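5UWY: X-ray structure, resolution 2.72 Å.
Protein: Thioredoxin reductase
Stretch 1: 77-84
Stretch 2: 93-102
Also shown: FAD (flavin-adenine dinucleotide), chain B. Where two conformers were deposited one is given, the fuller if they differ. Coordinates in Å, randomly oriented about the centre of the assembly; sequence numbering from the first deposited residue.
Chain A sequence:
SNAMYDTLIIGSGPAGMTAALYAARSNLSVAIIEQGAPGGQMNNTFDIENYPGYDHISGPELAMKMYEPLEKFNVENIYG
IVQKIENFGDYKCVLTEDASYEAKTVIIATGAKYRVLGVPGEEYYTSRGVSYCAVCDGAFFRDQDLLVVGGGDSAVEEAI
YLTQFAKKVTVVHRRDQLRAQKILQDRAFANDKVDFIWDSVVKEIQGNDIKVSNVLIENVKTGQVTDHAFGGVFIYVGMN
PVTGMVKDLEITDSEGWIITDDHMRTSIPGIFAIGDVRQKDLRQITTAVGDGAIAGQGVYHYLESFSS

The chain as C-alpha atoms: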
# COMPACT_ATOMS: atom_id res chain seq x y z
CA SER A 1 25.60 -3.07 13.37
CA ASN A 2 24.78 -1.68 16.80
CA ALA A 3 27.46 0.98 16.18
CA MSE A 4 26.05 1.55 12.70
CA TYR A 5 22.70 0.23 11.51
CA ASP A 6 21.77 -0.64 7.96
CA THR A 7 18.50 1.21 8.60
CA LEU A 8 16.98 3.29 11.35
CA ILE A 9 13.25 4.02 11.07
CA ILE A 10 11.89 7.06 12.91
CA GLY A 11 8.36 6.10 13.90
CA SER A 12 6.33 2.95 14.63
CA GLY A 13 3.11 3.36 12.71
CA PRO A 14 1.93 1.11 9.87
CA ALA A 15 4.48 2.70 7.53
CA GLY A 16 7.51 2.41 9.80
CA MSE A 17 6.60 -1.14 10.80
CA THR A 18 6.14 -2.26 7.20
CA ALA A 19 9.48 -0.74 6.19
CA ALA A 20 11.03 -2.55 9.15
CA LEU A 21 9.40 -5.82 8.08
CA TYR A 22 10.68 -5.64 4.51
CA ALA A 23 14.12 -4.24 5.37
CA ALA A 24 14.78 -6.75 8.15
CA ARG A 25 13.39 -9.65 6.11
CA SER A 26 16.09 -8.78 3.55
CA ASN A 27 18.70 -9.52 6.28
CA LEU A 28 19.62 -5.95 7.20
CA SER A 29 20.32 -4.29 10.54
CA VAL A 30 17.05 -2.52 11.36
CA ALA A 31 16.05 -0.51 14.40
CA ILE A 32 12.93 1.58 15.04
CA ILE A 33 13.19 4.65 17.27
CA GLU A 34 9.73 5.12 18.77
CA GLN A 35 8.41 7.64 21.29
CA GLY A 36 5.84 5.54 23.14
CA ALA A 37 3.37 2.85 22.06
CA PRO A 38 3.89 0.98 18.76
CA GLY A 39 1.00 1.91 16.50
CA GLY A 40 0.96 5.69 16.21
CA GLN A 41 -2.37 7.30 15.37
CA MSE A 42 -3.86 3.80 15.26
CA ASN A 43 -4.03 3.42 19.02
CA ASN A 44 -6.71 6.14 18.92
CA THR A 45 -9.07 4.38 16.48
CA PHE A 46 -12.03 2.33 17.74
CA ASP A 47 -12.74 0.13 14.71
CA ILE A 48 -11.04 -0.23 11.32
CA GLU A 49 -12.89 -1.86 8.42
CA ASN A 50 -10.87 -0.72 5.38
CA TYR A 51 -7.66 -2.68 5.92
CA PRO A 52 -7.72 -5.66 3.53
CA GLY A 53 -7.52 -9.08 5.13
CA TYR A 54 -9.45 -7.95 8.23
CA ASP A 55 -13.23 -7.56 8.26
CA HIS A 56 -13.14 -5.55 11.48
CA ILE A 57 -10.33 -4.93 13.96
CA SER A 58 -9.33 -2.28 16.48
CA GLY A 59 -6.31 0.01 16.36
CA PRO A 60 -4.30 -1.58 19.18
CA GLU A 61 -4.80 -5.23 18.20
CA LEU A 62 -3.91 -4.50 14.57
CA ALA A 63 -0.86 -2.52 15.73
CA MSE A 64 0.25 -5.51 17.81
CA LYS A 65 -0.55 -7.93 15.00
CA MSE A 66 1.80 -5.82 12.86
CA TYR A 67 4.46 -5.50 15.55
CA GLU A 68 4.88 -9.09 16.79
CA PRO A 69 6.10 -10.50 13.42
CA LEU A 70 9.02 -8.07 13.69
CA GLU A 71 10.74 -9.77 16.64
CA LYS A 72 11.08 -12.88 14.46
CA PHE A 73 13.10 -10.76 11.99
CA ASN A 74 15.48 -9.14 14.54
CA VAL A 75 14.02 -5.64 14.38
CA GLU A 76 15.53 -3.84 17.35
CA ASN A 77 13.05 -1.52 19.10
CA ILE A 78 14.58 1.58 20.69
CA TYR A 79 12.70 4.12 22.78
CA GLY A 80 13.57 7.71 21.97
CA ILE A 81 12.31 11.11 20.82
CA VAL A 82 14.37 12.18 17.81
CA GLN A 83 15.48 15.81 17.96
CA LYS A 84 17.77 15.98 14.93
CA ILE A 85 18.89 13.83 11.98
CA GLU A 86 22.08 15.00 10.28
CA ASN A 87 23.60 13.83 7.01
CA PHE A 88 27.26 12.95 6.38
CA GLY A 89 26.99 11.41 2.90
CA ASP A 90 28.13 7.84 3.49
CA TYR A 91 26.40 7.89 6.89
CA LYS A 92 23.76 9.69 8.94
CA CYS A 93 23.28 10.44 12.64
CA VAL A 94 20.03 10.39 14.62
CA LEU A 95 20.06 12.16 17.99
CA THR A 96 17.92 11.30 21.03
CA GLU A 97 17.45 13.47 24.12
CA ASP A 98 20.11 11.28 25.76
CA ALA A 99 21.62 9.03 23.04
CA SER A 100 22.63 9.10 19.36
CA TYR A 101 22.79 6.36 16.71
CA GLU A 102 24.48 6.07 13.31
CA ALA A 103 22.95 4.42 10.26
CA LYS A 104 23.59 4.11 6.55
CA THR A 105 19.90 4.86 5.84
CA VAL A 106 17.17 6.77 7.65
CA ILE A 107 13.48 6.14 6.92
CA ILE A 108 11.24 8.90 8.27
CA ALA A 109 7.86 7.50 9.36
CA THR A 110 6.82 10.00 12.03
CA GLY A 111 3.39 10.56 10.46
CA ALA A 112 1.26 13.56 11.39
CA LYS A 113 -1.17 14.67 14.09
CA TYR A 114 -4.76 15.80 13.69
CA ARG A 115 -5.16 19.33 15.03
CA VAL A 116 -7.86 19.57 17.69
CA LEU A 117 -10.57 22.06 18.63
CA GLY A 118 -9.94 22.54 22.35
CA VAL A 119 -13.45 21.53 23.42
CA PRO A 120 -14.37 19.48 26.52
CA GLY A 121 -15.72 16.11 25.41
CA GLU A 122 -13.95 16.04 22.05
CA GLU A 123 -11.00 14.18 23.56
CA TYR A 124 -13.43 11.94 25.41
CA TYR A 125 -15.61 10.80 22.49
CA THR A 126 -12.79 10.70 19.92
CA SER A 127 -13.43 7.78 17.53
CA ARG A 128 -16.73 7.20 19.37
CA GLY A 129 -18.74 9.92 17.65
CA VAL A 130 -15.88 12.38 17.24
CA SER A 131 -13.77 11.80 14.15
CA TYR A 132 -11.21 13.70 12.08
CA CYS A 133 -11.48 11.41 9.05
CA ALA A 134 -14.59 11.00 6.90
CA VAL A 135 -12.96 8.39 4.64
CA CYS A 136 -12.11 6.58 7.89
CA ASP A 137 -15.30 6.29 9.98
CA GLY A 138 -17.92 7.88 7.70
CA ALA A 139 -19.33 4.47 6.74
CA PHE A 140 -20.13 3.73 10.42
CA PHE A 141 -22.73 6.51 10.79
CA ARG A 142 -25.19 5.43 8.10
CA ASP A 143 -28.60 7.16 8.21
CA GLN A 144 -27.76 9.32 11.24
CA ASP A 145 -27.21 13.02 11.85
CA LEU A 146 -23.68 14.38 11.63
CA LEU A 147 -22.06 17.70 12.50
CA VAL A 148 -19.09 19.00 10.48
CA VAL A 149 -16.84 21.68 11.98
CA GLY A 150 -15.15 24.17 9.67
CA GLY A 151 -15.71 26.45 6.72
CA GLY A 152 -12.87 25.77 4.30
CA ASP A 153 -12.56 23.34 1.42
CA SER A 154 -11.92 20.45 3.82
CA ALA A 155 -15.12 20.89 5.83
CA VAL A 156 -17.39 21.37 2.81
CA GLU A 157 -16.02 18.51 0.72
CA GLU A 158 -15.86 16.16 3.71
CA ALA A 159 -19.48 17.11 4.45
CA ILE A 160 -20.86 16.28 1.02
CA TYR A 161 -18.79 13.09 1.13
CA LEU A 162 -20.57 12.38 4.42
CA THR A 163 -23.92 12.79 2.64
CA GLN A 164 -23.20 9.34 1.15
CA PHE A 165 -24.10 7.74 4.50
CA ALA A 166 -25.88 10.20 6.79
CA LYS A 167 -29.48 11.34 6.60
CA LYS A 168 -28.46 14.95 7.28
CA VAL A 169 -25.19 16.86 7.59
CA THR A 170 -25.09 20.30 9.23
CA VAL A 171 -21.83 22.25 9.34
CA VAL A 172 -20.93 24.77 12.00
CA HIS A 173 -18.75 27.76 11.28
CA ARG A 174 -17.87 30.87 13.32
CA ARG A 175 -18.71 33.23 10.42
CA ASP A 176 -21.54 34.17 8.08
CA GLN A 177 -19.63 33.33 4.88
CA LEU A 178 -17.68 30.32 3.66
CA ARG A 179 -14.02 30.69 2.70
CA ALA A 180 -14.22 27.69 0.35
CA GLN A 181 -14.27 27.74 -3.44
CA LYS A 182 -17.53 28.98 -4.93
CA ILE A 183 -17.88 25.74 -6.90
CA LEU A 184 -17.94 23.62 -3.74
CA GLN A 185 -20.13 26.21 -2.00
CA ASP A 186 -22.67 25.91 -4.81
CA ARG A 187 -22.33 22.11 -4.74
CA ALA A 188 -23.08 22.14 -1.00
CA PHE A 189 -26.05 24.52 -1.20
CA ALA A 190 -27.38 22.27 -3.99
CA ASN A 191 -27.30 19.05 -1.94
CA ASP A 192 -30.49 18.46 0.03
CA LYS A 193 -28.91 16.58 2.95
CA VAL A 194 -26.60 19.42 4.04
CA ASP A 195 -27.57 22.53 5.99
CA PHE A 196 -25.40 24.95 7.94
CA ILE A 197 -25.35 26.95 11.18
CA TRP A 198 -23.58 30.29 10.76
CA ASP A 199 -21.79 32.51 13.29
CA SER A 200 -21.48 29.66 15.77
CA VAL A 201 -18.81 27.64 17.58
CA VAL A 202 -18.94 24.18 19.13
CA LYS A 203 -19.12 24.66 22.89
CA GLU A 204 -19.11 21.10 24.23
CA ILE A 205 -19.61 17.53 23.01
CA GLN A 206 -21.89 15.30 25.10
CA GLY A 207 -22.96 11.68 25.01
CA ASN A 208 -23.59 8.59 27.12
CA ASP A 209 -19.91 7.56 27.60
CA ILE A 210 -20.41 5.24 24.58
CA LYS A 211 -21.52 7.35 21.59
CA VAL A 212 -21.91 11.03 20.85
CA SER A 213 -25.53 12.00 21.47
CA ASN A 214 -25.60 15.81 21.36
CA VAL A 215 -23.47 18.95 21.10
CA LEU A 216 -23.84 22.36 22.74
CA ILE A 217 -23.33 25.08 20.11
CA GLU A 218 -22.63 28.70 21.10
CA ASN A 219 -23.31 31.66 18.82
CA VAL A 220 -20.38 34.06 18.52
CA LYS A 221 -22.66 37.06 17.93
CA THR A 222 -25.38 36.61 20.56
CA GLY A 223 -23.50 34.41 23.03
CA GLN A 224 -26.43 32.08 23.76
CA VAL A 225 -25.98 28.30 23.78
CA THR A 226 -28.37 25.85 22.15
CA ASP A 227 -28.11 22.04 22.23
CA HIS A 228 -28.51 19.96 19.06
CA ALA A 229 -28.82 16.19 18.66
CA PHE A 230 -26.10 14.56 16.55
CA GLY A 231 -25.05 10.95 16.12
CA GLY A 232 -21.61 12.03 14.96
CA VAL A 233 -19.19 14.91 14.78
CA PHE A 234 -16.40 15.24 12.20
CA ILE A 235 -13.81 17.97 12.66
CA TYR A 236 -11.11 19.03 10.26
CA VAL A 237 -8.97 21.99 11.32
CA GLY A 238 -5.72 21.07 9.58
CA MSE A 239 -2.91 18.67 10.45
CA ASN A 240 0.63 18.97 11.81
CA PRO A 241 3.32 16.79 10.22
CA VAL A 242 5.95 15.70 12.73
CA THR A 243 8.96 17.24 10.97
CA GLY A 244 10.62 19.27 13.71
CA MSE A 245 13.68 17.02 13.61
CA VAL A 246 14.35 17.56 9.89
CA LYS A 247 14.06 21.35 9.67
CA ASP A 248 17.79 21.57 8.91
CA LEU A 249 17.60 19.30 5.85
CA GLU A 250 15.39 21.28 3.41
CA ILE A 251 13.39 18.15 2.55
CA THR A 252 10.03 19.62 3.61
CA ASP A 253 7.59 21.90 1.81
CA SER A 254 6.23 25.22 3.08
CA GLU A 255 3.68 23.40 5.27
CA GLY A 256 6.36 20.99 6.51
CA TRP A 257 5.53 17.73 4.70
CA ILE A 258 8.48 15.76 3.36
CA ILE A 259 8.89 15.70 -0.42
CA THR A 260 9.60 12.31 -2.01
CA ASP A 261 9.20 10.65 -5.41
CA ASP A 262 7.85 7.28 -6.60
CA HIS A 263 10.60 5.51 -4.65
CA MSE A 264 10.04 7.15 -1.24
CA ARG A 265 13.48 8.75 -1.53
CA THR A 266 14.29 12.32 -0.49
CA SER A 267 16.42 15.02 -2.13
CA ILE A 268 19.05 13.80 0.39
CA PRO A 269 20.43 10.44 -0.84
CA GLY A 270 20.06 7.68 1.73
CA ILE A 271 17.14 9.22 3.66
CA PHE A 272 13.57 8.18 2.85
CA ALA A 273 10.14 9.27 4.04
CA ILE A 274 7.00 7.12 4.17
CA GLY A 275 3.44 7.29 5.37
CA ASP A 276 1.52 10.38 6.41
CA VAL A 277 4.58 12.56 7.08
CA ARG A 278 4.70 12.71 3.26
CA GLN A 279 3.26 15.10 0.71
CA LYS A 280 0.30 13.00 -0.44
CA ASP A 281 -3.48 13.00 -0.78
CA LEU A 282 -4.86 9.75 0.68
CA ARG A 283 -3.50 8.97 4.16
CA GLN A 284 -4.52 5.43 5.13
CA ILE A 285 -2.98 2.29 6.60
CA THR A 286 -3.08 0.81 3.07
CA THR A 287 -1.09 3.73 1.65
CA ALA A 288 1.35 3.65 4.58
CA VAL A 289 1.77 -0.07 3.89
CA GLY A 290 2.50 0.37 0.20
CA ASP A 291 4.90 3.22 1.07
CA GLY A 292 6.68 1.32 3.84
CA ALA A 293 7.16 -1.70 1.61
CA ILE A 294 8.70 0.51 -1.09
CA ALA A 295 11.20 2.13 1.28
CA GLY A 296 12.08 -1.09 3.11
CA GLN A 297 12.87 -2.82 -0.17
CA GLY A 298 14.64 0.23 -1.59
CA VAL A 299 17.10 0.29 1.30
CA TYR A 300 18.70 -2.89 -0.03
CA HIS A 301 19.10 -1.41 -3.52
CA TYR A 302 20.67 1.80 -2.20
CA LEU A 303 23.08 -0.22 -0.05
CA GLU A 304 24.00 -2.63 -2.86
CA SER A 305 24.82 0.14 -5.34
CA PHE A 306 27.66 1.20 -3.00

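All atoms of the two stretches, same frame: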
# COMPACT_ATOMS: atom_id res chain seq x y z
N ASN A 77 13.94 -2.61 18.73
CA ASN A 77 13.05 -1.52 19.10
C ASN A 77 13.74 -0.66 20.15
O ASN A 77 14.14 -1.16 21.21
CB ASN A 77 11.72 -2.06 19.61
CG ASN A 77 10.80 -2.50 18.49
OD1 ASN A 77 10.77 -3.68 18.13
ND2 ASN A 77 10.04 -1.56 17.94
N ILE A 78 13.85 0.63 19.86
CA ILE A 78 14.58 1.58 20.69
C ILE A 78 13.65 2.72 21.05
O ILE A 78 13.10 3.38 20.16
CB ILE A 78 15.83 2.13 19.98
CG1 ILE A 78 16.73 0.98 19.53
CG2 ILE A 78 16.58 3.08 20.88
CD1 ILE A 78 17.95 1.42 18.74
N TYR A 79 13.45 2.94 22.35
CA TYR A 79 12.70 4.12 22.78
C TYR A 79 13.55 5.37 22.60
O TYR A 79 14.75 5.38 22.90
CB TYR A 79 12.27 4.01 24.24
CG TYR A 79 12.00 5.36 24.85
CD1 TYR A 79 10.82 6.05 24.56
CD2 TYR A 79 12.92 5.98 25.68
CE1 TYR A 79 10.57 7.29 25.09
CE2 TYR A 79 12.68 7.23 26.22
CZ TYR A 79 11.50 7.88 25.92
OH TYR A 79 11.25 9.12 26.46
N GLY A 80 12.91 6.43 22.11
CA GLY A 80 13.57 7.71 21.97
C GLY A 80 12.71 8.73 21.27
O GLY A 80 11.78 8.38 20.54
N ILE A 81 12.99 10.01 21.50
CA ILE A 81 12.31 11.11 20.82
C ILE A 81 13.37 11.85 20.00
O ILE A 81 14.21 12.56 20.57
CB ILE A 81 11.59 12.04 21.80
CG1 ILE A 81 10.83 11.22 22.84
CG2 ILE A 81 10.63 12.96 21.05
CD1 ILE A 81 10.79 11.84 24.22
N VAL A 82 13.32 11.68 18.68
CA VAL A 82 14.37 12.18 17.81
C VAL A 82 14.29 13.70 17.74
O VAL A 82 13.23 14.27 17.43
CB VAL A 82 14.26 11.55 16.42
CG1 VAL A 82 15.32 12.13 15.48
CG2 VAL A 82 14.41 10.04 16.51
N GLN A 83 15.40 14.36 18.04
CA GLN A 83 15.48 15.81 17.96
C GLN A 83 16.14 16.30 16.68
O GLN A 83 15.79 17.38 16.19
CB GLN A 83 16.25 16.38 19.16
CG GLN A 83 15.37 16.96 20.25
CD GLN A 83 14.89 15.90 21.21
OE1 GLN A 83 15.60 14.94 21.50
NE2 GLN A 83 13.67 16.06 21.71
N LYS A 84 17.07 15.54 16.12
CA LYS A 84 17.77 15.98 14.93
C LYS A 84 18.30 14.76 14.18
O LYS A 84 18.69 13.76 14.80
CB LYS A 84 18.93 16.93 15.27
CG LYS A 84 19.38 17.83 14.11
CD LYS A 84 20.71 18.52 14.39
CE LYS A 84 21.06 19.55 13.32
NZ LYS A 84 22.37 20.20 13.60
N CYS A 93 23.42 10.50 11.19
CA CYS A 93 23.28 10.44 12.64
C CYS A 93 21.86 10.81 13.04
O CYS A 93 21.24 11.68 12.42
CB CYS A 93 24.28 11.37 13.33
SG CYS A 93 24.15 11.40 15.14
N VAL A 94 21.36 10.15 14.08
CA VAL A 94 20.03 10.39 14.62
C VAL A 94 20.19 10.60 16.12
O VAL A 94 20.69 9.71 16.82
CB VAL A 94 19.07 9.22 14.34
CG1 VAL A 94 17.79 9.36 15.14
CG2 VAL A 94 18.79 9.10 12.85
N LEU A 95 19.78 11.76 16.61
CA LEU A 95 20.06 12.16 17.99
C LEU A 95 18.81 12.09 18.85
O LEU A 95 17.77 12.65 18.50
CB LEU A 95 20.67 13.56 18.04
CG LEU A 95 22.00 13.71 17.29
CD1 LEU A 95 21.81 14.22 15.85
CD2 LEU A 95 22.98 14.58 18.06
N THR A 96 18.92 11.40 19.99
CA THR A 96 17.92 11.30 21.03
C THR A 96 18.07 12.50 21.98
O THR A 96 18.91 13.38 21.79
CB THR A 96 18.08 9.98 21.78
OG1 THR A 96 18.41 8.93 20.86
CG2 THR A 96 16.80 9.58 22.51
N GLU A 97 17.24 12.54 23.02
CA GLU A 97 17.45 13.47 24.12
C GLU A 97 18.56 13.03 25.05
O GLU A 97 19.00 13.82 25.89
CB GLU A 97 16.15 13.65 24.92
N ASP A 98 19.04 11.78 24.92
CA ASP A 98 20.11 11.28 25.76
C ASP A 98 21.05 10.31 25.05
O ASP A 98 22.04 9.88 25.65
CB ASP A 98 19.53 10.59 27.01
N ALA A 99 20.79 9.96 23.79
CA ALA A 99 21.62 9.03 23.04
C ALA A 99 21.80 9.55 21.62
O ALA A 99 21.35 10.65 21.28
CB ALA A 99 21.01 7.62 23.04
N SER A 100 22.47 8.77 20.77
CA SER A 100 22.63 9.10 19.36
C SER A 100 23.14 7.89 18.59
O SER A 100 24.10 7.24 19.01
CB SER A 100 23.58 10.29 19.18
OG SER A 100 24.29 10.20 17.95
N TYR A 101 22.52 7.58 17.46
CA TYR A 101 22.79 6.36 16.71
C TYR A 101 23.17 6.71 15.27
O TYR A 101 22.70 7.70 14.71
CB TYR A 101 21.56 5.42 16.71
CG TYR A 101 20.93 5.26 18.08
CD1 TYR A 101 21.20 4.14 18.87
CD2 TYR A 101 20.06 6.21 18.59
CE1 TYR A 101 20.63 3.99 20.12
CE2 TYR A 101 19.49 6.07 19.84
CZ TYR A 101 19.77 4.96 20.60
OH TYR A 101 19.20 4.82 21.84
N GLU A 102 24.03 5.89 14.69
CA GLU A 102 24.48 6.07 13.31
C GLU A 102 23.86 4.99 12.43
O GLU A 102 23.71 3.84 12.84
CB GLU A 102 26.01 6.01 13.22
CG GLU A 102 26.70 7.25 13.74
CD GLU A 102 28.21 7.11 13.79
OE2 GLU A 102 28.89 7.86 13.07
PA FAD B . 1.68 7.50 12.30
O1A FAD B . 1.12 6.16 12.61
O2A FAD B . 0.84 8.70 12.73
O5B FAD B . 3.10 7.67 12.93
C5B FAD B . 3.27 8.34 14.19
C4B FAD B . 4.37 7.67 14.97
O4B FAD B . 5.56 8.49 14.93
C3B FAD B . 4.05 7.43 16.45
O3B FAD B . 4.39 6.11 16.85
C2B FAD B . 4.89 8.49 17.16
O2B FAD B . 5.27 8.05 18.46
C1B FAD B . 6.09 8.57 16.22
N9A FAD B . 6.89 9.80 16.34
C8A FAD B . 6.55 11.06 15.94
N7A FAD B . 7.47 11.97 16.17
C5A FAD B . 8.49 11.24 16.76
C6A FAD B . 9.76 11.62 17.24
N6A FAD B . 10.23 12.87 17.20
N1A FAD B . 10.54 10.64 17.77
C2A FAD B . 10.07 9.39 17.81
N3A FAD B . 8.90 8.93 17.38
C4A FAD B . 8.15 9.91 16.87
N1 FAD B . -6.65 4.64 9.30
C2 FAD B . -7.38 3.81 8.50
O2 FAD B . -6.84 3.10 7.64
N3 FAD B . -8.75 3.73 8.66
C4 FAD B . -9.51 4.45 9.56
O4 FAD B . -10.73 4.29 9.60
C4X FAD B . -8.73 5.34 10.40
N5 FAD B . -9.37 6.05 11.28
C5X FAD B . -8.63 6.91 12.09
C6 FAD B . -9.30 7.68 13.04
C7 FAD B . -8.61 8.55 13.87
C7M FAD B . -9.37 9.36 14.88
C8 FAD B . -7.21 8.65 13.75
C8M FAD B . -6.43 9.59 14.64
C9 FAD B . -6.54 7.89 12.81
C9A FAD B . -7.24 7.02 11.98
N10 FAD B . -6.59 6.24 10.99
C10 FAD B . -7.31 5.37 10.20
C1' FAD B . -5.12 6.27 10.85
C2' FAD B . -4.63 7.12 9.68
O2' FAD B . -4.61 6.36 8.47
C3' FAD B . -3.21 7.60 9.98
O3' FAD B . -2.92 8.67 9.08
C4' FAD B . -2.10 6.55 9.87
O4' FAD B . -2.14 5.69 11.00
C5' FAD B . -0.72 7.17 9.76
O5' FAD B . 0.27 6.13 9.67
P FAD B . 1.81 6.48 9.65
O1P FAD B . 2.17 7.10 8.30
O2P FAD B . 2.67 5.32 10.02
O3P FAD B . 1.95 7.63 10.74

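Two backbone hydrogen bonds, both centred on Leu-95, fasten these stretches, and the side chains pack around them. Gln-83 N donates to Leu-95 O at 3.0 Å, and Leu-95 N donates to Lys-84 O at 2.9 Å; both are nearly straight. One residue thus spends both its N and its O on the partner, while its neighbours serve the hairpin of the second stretch: Val-94 N reaches Tyr-101 O at 2.9 Å, and Tyr-101 N returns to Val-94 O at 2.9 Å. Leu-95 O also lies 3.5 Å from Val-82 CA, a CA-H...O contact that brings the carbonyl close to the backbone just before Gln-83.

The side chains add apolar packing. Val-82 and Val-94 are both buried and both t, and Val-82 CG2 meets Val-94 CG1 at 3.7 Å. Neither CA-to-CB bond aims straight at the partner; both run sideways, and a branch at CB lets each residue offer a methyl without a long, flexible chain. Val-82 also serves the cofactor with its backbone: its N donates to FAD N1A at 3.1 Å, and FAD N6A makes a weak bond to Val-82 O at 3.3 Å. The adenine is therefore read by main-chain atoms, leaving the valine side chain free for packing.

Farther along, Ile-78 and Tyr-101 point toward each other's stretch. Both have chi1 in m, and chi2 of Ile-78 is t. Ile-78 CG2 lies 3.3 Å from Tyr-101 OH and 3.7 Å from Tyr-101 CZ, approaching the ring obliquely. The length of the tyrosine suits this place, since it spans a gap that the backbones leave open.

Gly-80 fits where space is short. Its CA is 3.8 Å from Thr-96 CG2, and a CB in ideal position would come within a tight 3.1 Å of that same methyl. Thr-96 itself directs its CA-to-CB bond away, with chi1 at -39°, yet its CG2 still closes over the glycine. Its own N donates to Ala-99 O at 2.9 Å within the turn.

At the more open margin, the backbone places Lys-84 CB 4.0 Å from Leu-95 CD1; from there four t rotamers extend the chain, and its end leads away. Leu-95 holds chi1 in m, but chi2 lies between wells at 94°. The rule is economical: fix the register through one residue's backbone, pack one small branched side chain against another, with the backbone of one of them, Val-82, bonded to the adenine, and use glycine where a methyl must come close.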